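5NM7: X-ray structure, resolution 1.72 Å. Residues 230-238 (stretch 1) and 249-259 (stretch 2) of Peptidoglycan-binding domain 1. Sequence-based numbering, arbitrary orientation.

Stretch 1 230-238: SKKWAKFAE
Stretch 2 249-259: LYDVKLERAFD

Two helical segments, 233-238 and 250-259, pack with axes 8.1 Å apart at closest approach and an angle of 131° between their N-to-C directions. The register is marked by A234 and D251, whose CA atoms lie 4.5 Å apart. Ahead of the first helix, K231 has left-handed backbone angles (54/39) and K232 occupies the N-cap position; L249, also left-handed (63/23), is the N-cap residue of the second. Regular i to i+4 backbone hydrogen bonds continue from there. No hydrogen bond crosses the interface, which buries 438 Å² in total and rests on apolar packing.

W233 covers the most surface. With chi1 m (-61°) and chi2 117°, its buried indole lies along the second helix. E255 CA sits over one face, 3.8 Å from the centroid of the W233 five-membered ring, while W233 CE3 meets L254 CB and W233 CZ2 meets F258 CB, each at 3.5 Å. A broad, flat ring can thus touch the adjacent residues L254 and E255, and F258 one turn beyond L254, and W233 CB also lies 3.5 Å from D251 O.

L254 (m, t) points toward the first helix, with its backbone C over a face of the W233 ring. L254 CD1 lies at the edge of the F236 ring, 3.8 Å from F236 CD1, with F236 at chi1 t, and 4.2 Å from A237 CB.

F258 (chi1 t, chi2 73°) extends the apolar surface toward K231. Its ring and the six-membered ring of W233 are oblique, centroids 5.6 Å apart and planes at 47°. K231 (chi1 m, chi2 100°, chi3 142°, chi4 t) places CG over one face of F258, 4.2 Å from the ring centroid, and K231 CE reaches F258 CZ at 3.5 Å.

A234 and A237 lie close to the second helix: A234 CA is 3.6 Å from D251 CB, and A237 CB, which points toward that helix, is 3.9 Å from Y250 CB.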

# COMPACT_ATOMS: atom_id res chain seq x y z
N SER A 230 -11.57 12.87 10.51
CA SER A 230 -12.74 12.73 11.39
C SER A 230 -13.15 11.23 11.51
O SER A 230 -14.19 10.92 12.09
CB SER A 230 -13.84 13.69 10.90
OG SER A 230 -14.49 13.24 9.70
N LYS A 231 -12.32 10.34 10.98
CA LYS A 231 -12.52 8.89 11.02
C LYS A 231 -13.87 8.48 10.47
O LYS A 231 -14.57 7.62 11.04
CB LYS A 231 -12.30 8.36 12.44
CG LYS A 231 -10.95 8.66 13.04
CD LYS A 231 -11.04 9.85 13.99
CE LYS A 231 -10.17 9.67 15.21
NZ LYS A 231 -10.30 10.84 16.13
N LYS A 232 -14.29 9.13 9.40
CA LYS A 232 -15.54 8.80 8.73
C LYS A 232 -15.17 7.73 7.71
O LYS A 232 -14.93 8.00 6.52
CB LYS A 232 -16.17 10.01 8.07
CG LYS A 232 -16.64 11.08 9.02
CD LYS A 232 -17.39 12.11 8.18
CE LYS A 232 -17.74 13.39 8.87
NZ LYS A 232 -17.39 13.42 10.28
N TRP A 233 -15.14 6.50 8.17
CA TRP A 233 -14.50 5.43 7.36
C TRP A 233 -15.24 5.06 6.12
O TRP A 233 -14.64 4.86 5.07
CB TRP A 233 -14.27 4.21 8.22
CG TRP A 233 -13.39 4.49 9.36
CD1 TRP A 233 -13.73 4.40 10.67
CD2 TRP A 233 -12.02 4.92 9.33
NE1 TRP A 233 -12.67 4.73 11.45
CE2 TRP A 233 -11.61 5.07 10.67
CE3 TRP A 233 -11.13 5.21 8.31
CZ2 TRP A 233 -10.33 5.49 11.02
CZ3 TRP A 233 -9.85 5.63 8.67
CH2 TRP A 233 -9.46 5.74 10.01
N ALA A 234 -16.58 5.05 6.20
CA ALA A 234 -17.36 4.71 5.02
C ALA A 234 -17.22 5.80 3.98
O ALA A 234 -17.09 5.53 2.79
CB ALA A 234 -18.83 4.48 5.38
N LYS A 235 -17.26 7.06 4.44
CA LYS A 235 -17.09 8.18 3.52
C LYS A 235 -15.67 8.18 2.89
O LYS A 235 -15.55 8.31 1.69
CB LYS A 235 -17.35 9.50 4.24
CG LYS A 235 -17.15 10.73 3.40
CD LYS A 235 -17.93 10.64 2.12
N PHE A 236 -14.66 7.98 3.71
CA PHE A 236 -13.30 7.91 3.19
C PHE A 236 -13.20 6.78 2.17
O PHE A 236 -12.65 6.97 1.08
CB PHE A 236 -12.27 7.70 4.26
CG PHE A 236 -10.89 7.51 3.71
CD1 PHE A 236 -10.40 6.22 3.51
CD2 PHE A 236 -10.11 8.59 3.36
CE1 PHE A 236 -9.15 6.05 2.94
CE2 PHE A 236 -8.84 8.42 2.82
CZ PHE A 236 -8.37 7.14 2.62
N ALA A 237 -13.72 5.61 2.52
CA ALA A 237 -13.63 4.47 1.63
C ALA A 237 -14.37 4.73 0.33
O ALA A 237 -13.90 4.41 -0.74
CB ALA A 237 -14.11 3.20 2.32
N GLU A 238 -15.56 5.35 0.40
CA GLU A 238 -16.30 5.65 -0.82
C GLU A 238 -15.50 6.60 -1.74
O GLU A 238 -15.44 6.40 -2.97
CB GLU A 238 -17.64 6.30 -0.47
CG GLU A 238 -18.45 6.68 -1.70
CD GLU A 238 -19.84 7.18 -1.36
OE1 GLU A 238 -20.04 7.80 -0.28
OE2 GLU A 238 -20.72 6.97 -2.24
N LEU A 249 -15.50 -4.61 1.87
CA LEU A 249 -15.44 -4.34 3.30
C LEU A 249 -14.42 -3.25 3.69
O LEU A 249 -14.01 -3.20 4.82
CB LEU A 249 -15.23 -5.62 4.14
CG LEU A 249 -16.56 -6.38 4.45
CD1 LEU A 249 -17.39 -6.78 3.27
CD2 LEU A 249 -16.37 -7.54 5.41
N TYR A 250 -14.04 -2.37 2.77
CA TYR A 250 -13.04 -1.36 3.11
C TYR A 250 -13.44 -0.51 4.31
O TYR A 250 -12.63 -0.25 5.18
CB TYR A 250 -12.73 -0.45 1.92
CG TYR A 250 -11.88 -1.16 0.87
CD1 TYR A 250 -10.57 -1.42 1.14
CD2 TYR A 250 -12.39 -1.52 -0.37
CE1 TYR A 250 -9.78 -2.07 0.20
CE2 TYR A 250 -11.61 -2.18 -1.32
CZ TYR A 250 -10.30 -2.45 -1.01
OH TYR A 250 -9.49 -3.11 -1.93
N ASP A 251 -14.69 -0.09 4.31
CA ASP A 251 -15.21 0.75 5.39
C ASP A 251 -15.05 0.13 6.75
O ASP A 251 -14.48 0.72 7.69
CB ASP A 251 -16.65 1.17 5.11
CG ASP A 251 -17.63 -0.03 4.92
OD1 ASP A 251 -17.25 -1.11 4.38
OD2 ASP A 251 -18.79 0.15 5.28
N VAL A 252 -15.52 -1.12 6.88
CA VAL A 252 -15.48 -1.77 8.15
C VAL A 252 -14.10 -2.26 8.50
O VAL A 252 -13.72 -2.27 9.65
CB VAL A 252 -16.50 -2.93 8.21
CG1 VAL A 252 -16.48 -3.56 9.60
CG2 VAL A 252 -17.89 -2.41 7.90
N LYS A 253 -13.30 -2.67 7.50
CA LYS A 253 -11.92 -3.00 7.80
C LYS A 253 -11.14 -1.82 8.35
O LYS A 253 -10.34 -2.00 9.26
CB LYS A 253 -11.20 -3.58 6.56
CG LYS A 253 -11.69 -4.99 6.24
CD LYS A 253 -11.08 -5.47 4.93
CE LYS A 253 -11.39 -6.95 4.73
NZ LYS A 253 -11.07 -7.32 3.34
N LEU A 254 -11.35 -0.63 7.79
CA LEU A 254 -10.72 0.57 8.30
C LEU A 254 -11.16 0.83 9.74
O LEU A 254 -10.33 1.05 10.61
CB LEU A 254 -11.06 1.80 7.45
CG LEU A 254 -10.32 1.84 6.11
CD1 LEU A 254 -11.00 2.81 5.15
CD2 LEU A 254 -8.89 2.21 6.34
N GLU A 255 -12.46 0.77 9.95
CA GLU A 255 -13.06 1.04 11.29
C GLU A 255 -12.50 0.12 12.34
O GLU A 255 -11.97 0.56 13.37
CB GLU A 255 -14.58 0.92 11.21
CG GLU A 255 -15.43 1.01 12.49
CD GLU A 255 -16.76 0.26 12.32
OE1 GLU A 255 -17.39 0.18 11.21
OE2 GLU A 255 -17.21 -0.27 13.33
N ARG A 256 -12.51 -1.17 12.04
CA ARG A 256 -12.01 -2.15 13.00
C ARG A 256 -10.49 -2.16 13.17
O ARG A 256 -10.00 -2.33 14.28
CB ARG A 256 -12.64 -3.53 12.68
CG ARG A 256 -14.17 -3.36 12.61
CD ARG A 256 -15.00 -4.49 13.14
NE ARG A 256 -16.43 -4.16 13.00
CZ ARG A 256 -17.42 -5.04 12.86
NH1 ARG A 256 -17.19 -6.35 12.82
NH2 ARG A 256 -18.66 -4.59 12.74
N ALA A 257 -9.73 -1.85 12.12
CA ALA A 257 -8.30 -1.62 12.26
C ALA A 257 -7.96 -0.45 13.16
O ALA A 257 -7.06 -0.53 14.00
CB ALA A 257 -7.63 -1.43 10.89
N PHE A 258 -8.67 0.66 12.94
CA PHE A 258 -8.50 1.86 13.74
C PHE A 258 -8.76 1.57 15.22
O PHE A 258 -7.96 1.98 16.07
CB PHE A 258 -9.46 2.96 13.27
CG PHE A 258 -9.48 4.15 14.19
CD1 PHE A 258 -8.41 5.05 14.23
CD2 PHE A 258 -10.54 4.35 15.06
CE1 PHE A 258 -8.40 6.14 15.09
CE2 PHE A 258 -10.53 5.42 15.95
CZ PHE A 258 -9.47 6.31 15.97
N ASP A 259 -9.84 0.84 15.50
CA ASP A 259 -10.13 0.45 16.90
C ASP A 259 -8.94 -0.33 17.46
O ASP A 259 -8.49 -0.05 18.55
CB ASP A 259 -11.41 -0.38 17.01
CG ASP A 259 -12.69 0.43 16.72
OD1 ASP A 259 -12.67 1.69 16.76
OD2 ASP A 259 -13.73 -0.21 16.40